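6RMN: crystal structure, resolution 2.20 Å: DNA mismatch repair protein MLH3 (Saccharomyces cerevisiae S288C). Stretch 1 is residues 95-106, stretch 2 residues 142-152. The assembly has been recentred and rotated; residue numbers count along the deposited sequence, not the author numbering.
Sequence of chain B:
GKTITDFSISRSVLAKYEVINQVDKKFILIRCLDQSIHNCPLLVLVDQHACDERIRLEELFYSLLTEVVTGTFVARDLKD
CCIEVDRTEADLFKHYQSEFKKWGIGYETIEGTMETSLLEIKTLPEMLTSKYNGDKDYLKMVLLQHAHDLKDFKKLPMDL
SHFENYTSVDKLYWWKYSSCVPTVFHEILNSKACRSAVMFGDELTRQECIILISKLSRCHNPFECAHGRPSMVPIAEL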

# COMPACT_ATOMS: atom_id res chain seq x y z
N HIS B 95 -33.64 -39.39 18.72
CA HIS B 95 -32.46 -39.90 18.01
C HIS B 95 -31.26 -38.97 18.15
O HIS B 95 -30.14 -39.48 18.28
N TYR B 96 -31.46 -37.64 18.08
CA TYR B 96 -30.34 -36.68 18.12
C TYR B 96 -30.20 -35.88 19.43
O TYR B 96 -29.46 -34.90 19.45
N GLN B 97 -30.83 -36.34 20.54
CA GLN B 97 -30.74 -35.68 21.86
C GLN B 97 -29.28 -35.45 22.31
O GLN B 97 -28.94 -34.35 22.74
N SER B 98 -28.44 -36.48 22.17
CA SER B 98 -27.00 -36.52 22.50
C SER B 98 -26.22 -35.48 21.69
O SER B 98 -25.33 -34.81 22.23
N GLU B 99 -26.57 -35.35 20.40
CA GLU B 99 -25.95 -34.39 19.49
C GLU B 99 -26.26 -32.93 19.89
O GLU B 99 -25.34 -32.11 19.96
N PHE B 100 -27.54 -32.63 20.21
CA PHE B 100 -27.96 -31.28 20.63
C PHE B 100 -27.35 -30.83 21.96
O PHE B 100 -27.14 -29.63 22.14
N LYS B 101 -27.04 -31.78 22.89
CA LYS B 101 -26.41 -31.50 24.19
C LYS B 101 -25.02 -30.86 24.03
O LYS B 101 -24.65 -30.02 24.84
N LYS B 102 -24.28 -31.24 22.97
CA LYS B 102 -22.94 -30.71 22.66
C LYS B 102 -22.96 -29.20 22.34
O LYS B 102 -21.94 -28.53 22.50
N TRP B 103 -24.11 -28.70 21.87
CA TRP B 103 -24.32 -27.29 21.52
C TRP B 103 -25.09 -26.52 22.59
O TRP B 103 -25.55 -25.42 22.32
N GLY B 104 -25.22 -27.09 23.79
CA GLY B 104 -25.91 -26.47 24.91
C GLY B 104 -27.42 -26.55 24.86
O GLY B 104 -28.10 -25.95 25.70
N ILE B 105 -27.97 -27.30 23.89
CA ILE B 105 -29.41 -27.48 23.71
C ILE B 105 -29.81 -28.77 24.44
O ILE B 105 -29.53 -29.86 23.95
N GLY B 106 -30.40 -28.61 25.63
CA GLY B 106 -30.82 -29.72 26.47
C GLY B 106 -32.32 -29.90 26.51
O GLY B 106 -33.03 -28.97 26.90
N VAL B 142 -35.72 -23.82 13.98
CA VAL B 142 -34.26 -23.79 14.08
C VAL B 142 -33.69 -25.16 14.50
O VAL B 142 -32.71 -25.61 13.91
N LEU B 143 -34.32 -25.84 15.45
CA LEU B 143 -33.91 -27.17 15.92
C LEU B 143 -34.22 -28.26 14.86
O LEU B 143 -33.38 -29.14 14.65
N LEU B 144 -35.39 -28.17 14.19
CA LEU B 144 -35.78 -29.09 13.12
C LEU B 144 -34.82 -29.00 11.94
O LEU B 144 -34.45 -30.04 11.39
N GLN B 145 -34.42 -27.77 11.56
CA GLN B 145 -33.48 -27.49 10.47
C GLN B 145 -32.16 -28.26 10.70
O GLN B 145 -31.73 -28.99 9.80
N HIS B 146 -31.58 -28.17 11.92
CA HIS B 146 -30.38 -28.92 12.28
C HIS B 146 -30.58 -30.44 12.31
O HIS B 146 -29.72 -31.17 11.82
N ALA B 147 -31.72 -30.92 12.87
CA ALA B 147 -32.07 -32.34 12.94
C ALA B 147 -32.17 -32.94 11.53
O ALA B 147 -31.69 -34.06 11.31
N HIS B 148 -32.78 -32.19 10.59
CA HIS B 148 -32.91 -32.60 9.18
C HIS B 148 -31.56 -32.52 8.49
O HIS B 148 -31.26 -33.37 7.66
N ASP B 149 -30.71 -31.54 8.87
CA ASP B 149 -29.36 -31.42 8.32
C ASP B 149 -28.55 -32.69 8.63
O ASP B 149 -27.91 -33.25 7.74
N LEU B 150 -28.67 -33.18 9.87
CA LEU B 150 -28.01 -34.39 10.36
C LEU B 150 -28.55 -35.63 9.71
O LEU B 150 -27.77 -36.45 9.22
N LYS B 151 -29.89 -35.76 9.65
CA LYS B 151 -30.52 -36.93 9.06
C LYS B 151 -30.35 -37.00 7.53
O LYS B 151 -30.33 -38.10 6.99
N ASP B 152 -30.21 -35.84 6.85
CA ASP B 152 -30.08 -35.80 5.40
C ASP B 152 -28.61 -35.72 4.90
O ASP B 152 -28.38 -35.56 3.70

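No direct hydrogen bond joins these two stretches; the polar link between them is a single water. Water 1 donates to Glu99 OE2 at 2.7 Å, accepts from Trp103 NE1 at 2.8 Å, and lies 3.1 Å from His146 NE2 in a hydrogen bond whose direction the geometry leaves open. Trp103 NE1 and His146 NE2 are 4.4 Å apart, too far for a direct hydrogen bond; the water bridges them. Glu99 (chi1 t, chi2 p) points toward the second stretch, and both of its carboxylate oxygens have partners: OE2 meets the water, while OE1 receives a 2.8 Å salt bridge from NZ of Lys102, whose long chain is m and then extended. A buried acid is thereby paired with charge and solvent, and its aliphatic part still packs, with Glu99 CG 4.0 Å from Leu150 CD1.

Around this polar site the contact is aromatic and apolar. The helices cross steeply, at 110°, with axes no closer than 11.0 Å, a gap that large side chains can span. The CA-to-CB bond of Phe100 (m) points sideways to the second stretch, yet its ring reaches the other helix: CZ comes within 3.3 Å of Leu143 O, at the ring edge. That oxygen already accepts the helical bond from Ala147 N, so the contact costs no backbone pairing. Phe100 CE1 also meets Leu143 CD2 at 3.8 Å, and the methyl of Ala147 lies beside the ring tip, with Phe100 CZ 4.3 Å from Ala147 CB. His146 (t) sets an edge toward the face of Phe100 in an offset edge-to-face pair, centroids 5.5 Å apart and planes at 86°. It thus combines an aromatic contact with a nitrogen for the water.

Tyr96 (m) points toward the second helix near its C-terminal end. Leu150 (m, t), which points toward the first stretch, lays CB over one face of the Tyr96 ring, 4.0 Å from its centroid, a CH-pi contact suited to an aliphatic residue. The tyrosine hydroxyl extends to the backbone of Lys151, with Tyr96 OH 3.4 Å from Lys151 CA; it is 3.5 Å from Lys151 N, but the angle is poor and that amide already bonds to Ala147 O. The lysine chain leads away from the contact, as suits an exposed residue.

A type I turn from Lys101 to Gly104 reverses the chain, the glycine accommodating a positive phi. Ile105 (chi1 m) then points toward the second stretch and places CG2 3.9 Å from Leu143 CD2, so that this leucine (m, t) is shared by Phe100 and Ile105.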

# COMPACT_ATOMS: atom_id res chain seq x y z
CB HIS B 95 -32.81 -40.11 16.52
CG HIS B 95 -31.76 -40.82 15.72
ND1 HIS B 95 -30.65 -40.16 15.22
CD2 HIS B 95 -31.71 -42.11 15.32
CE1 HIS B 95 -29.96 -41.06 14.55
NE2 HIS B 95 -30.56 -42.25 14.58
CB TYR B 96 -30.40 -35.74 16.90
CG TYR B 96 -30.13 -36.43 15.58
CD1 TYR B 96 -28.89 -37.00 15.31
CD2 TYR B 96 -31.11 -36.50 14.59
CE1 TYR B 96 -28.63 -37.62 14.10
CE2 TYR B 96 -30.86 -37.12 13.37
CZ TYR B 96 -29.61 -37.68 13.13
OH TYR B 96 -29.36 -38.31 11.93
CB GLN B 97 -31.53 -36.48 22.91
CG GLN B 97 -31.70 -35.74 24.23
CD GLN B 97 -32.19 -36.64 25.32
OE1 GLN B 97 -33.36 -37.02 25.36
NE2 GLN B 97 -31.30 -37.00 26.23
CB SER B 98 -26.45 -37.92 22.21
OG SER B 98 -26.73 -38.31 20.88
CB GLU B 99 -26.36 -34.70 18.04
CG GLU B 99 -25.38 -34.22 16.99
CD GLU B 99 -23.91 -34.45 17.28
OE1 GLU B 99 -23.54 -35.59 17.65
OE2 GLU B 99 -23.12 -33.48 17.14
CB PHE B 100 -29.49 -31.14 20.65
CG PHE B 100 -30.11 -30.90 19.30
CD1 PHE B 100 -30.15 -29.63 18.74
CD2 PHE B 100 -30.66 -31.96 18.57
CE1 PHE B 100 -30.73 -29.41 17.49
CE2 PHE B 100 -31.23 -31.74 17.32
CZ PHE B 100 -31.27 -30.47 16.78
CB LYS B 101 -26.30 -32.77 25.07
CG LYS B 101 -27.62 -33.39 25.53
CD LYS B 101 -28.18 -32.79 26.83
CE LYS B 101 -29.52 -33.37 27.20
NZ LYS B 101 -30.18 -32.59 28.29
CB LYS B 102 -22.31 -31.47 21.49
CG LYS B 102 -22.15 -32.97 21.72
CD LYS B 102 -21.78 -33.68 20.44
CE LYS B 102 -21.78 -35.17 20.63
NZ LYS B 102 -21.37 -35.88 19.40
CB TRP B 103 -25.01 -27.18 20.15
CG TRP B 103 -24.22 -27.81 19.04
CD1 TRP B 103 -24.45 -29.02 18.44
CD2 TRP B 103 -23.01 -27.30 18.45
NE1 TRP B 103 -23.49 -29.26 17.49
CE2 TRP B 103 -22.59 -28.23 17.48
CE3 TRP B 103 -22.25 -26.13 18.65
CZ2 TRP B 103 -21.46 -28.02 16.68
CZ3 TRP B 103 -21.12 -25.93 17.87
CH2 TRP B 103 -20.71 -26.89 16.93
CB ILE B 105 -29.82 -27.44 22.20
CG1 ILE B 105 -29.36 -26.13 21.52
CG2 ILE B 105 -31.34 -27.68 22.01
CD1 ILE B 105 -28.91 -26.28 20.11
CB VAL B 142 -33.83 -22.60 14.98
CG1 VAL B 142 -32.58 -22.89 15.79
CG2 VAL B 142 -33.64 -21.36 14.13
CB LEU B 143 -34.54 -27.50 17.29
CG LEU B 143 -34.19 -26.52 18.44
CD1 LEU B 143 -34.81 -26.96 19.75
CD2 LEU B 143 -32.70 -26.34 18.62
CB LEU B 144 -37.21 -28.83 12.62
CG LEU B 144 -38.32 -29.48 13.41
CD1 LEU B 144 -39.64 -28.85 13.06
CD2 LEU B 144 -38.37 -30.99 13.19
CB GLN B 145 -33.24 -25.97 10.35
CG GLN B 145 -32.40 -25.52 9.16
CD GLN B 145 -31.94 -24.09 9.36
OE1 GLN B 145 -31.30 -23.75 10.36
NE2 GLN B 145 -32.27 -23.22 8.41
CB HIS B 146 -29.73 -28.42 13.58
CG HIS B 146 -28.37 -29.02 13.79
ND1 HIS B 146 -27.36 -28.87 12.85
CD2 HIS B 146 -27.92 -29.79 14.80
CE1 HIS B 146 -26.32 -29.53 13.33
NE2 HIS B 146 -26.60 -30.10 14.50
CB ALA B 147 -33.39 -32.52 13.68
CB HIS B 148 -33.96 -31.76 8.43
CG HIS B 148 -35.37 -32.07 8.83
ND1 HIS B 148 -35.89 -33.35 8.71
CD2 HIS B 148 -36.33 -31.24 9.31
CE1 HIS B 148 -37.13 -33.26 9.16
NE2 HIS B 148 -37.44 -32.02 9.52
CB ASP B 149 -28.65 -30.14 8.82
CG ASP B 149 -28.96 -28.90 7.99
OD1 ASP B 149 -29.55 -29.05 6.89
OD2 ASP B 149 -28.60 -27.78 8.44
CB LEU B 150 -28.13 -34.50 11.89
CG LEU B 150 -27.38 -33.46 12.71
CD1 LEU B 150 -27.96 -33.34 14.10
CD2 LEU B 150 -25.90 -33.78 12.75
CB LYS B 151 -31.99 -37.07 9.51
CG LYS B 151 -33.06 -36.40 8.64
CD LYS B 151 -34.16 -37.39 8.30
CE LYS B 151 -35.10 -36.91 7.23
NZ LYS B 151 -36.04 -37.99 6.80
CB ASP B 152 -30.95 -34.67 4.79
CG ASP B 152 -32.44 -34.95 4.89
OD1 ASP B 152 -32.85 -36.12 4.69
OD2 ASP B 152 -33.21 -34.00 5.14
O HOH W 1 -24.15 -31.39 15.80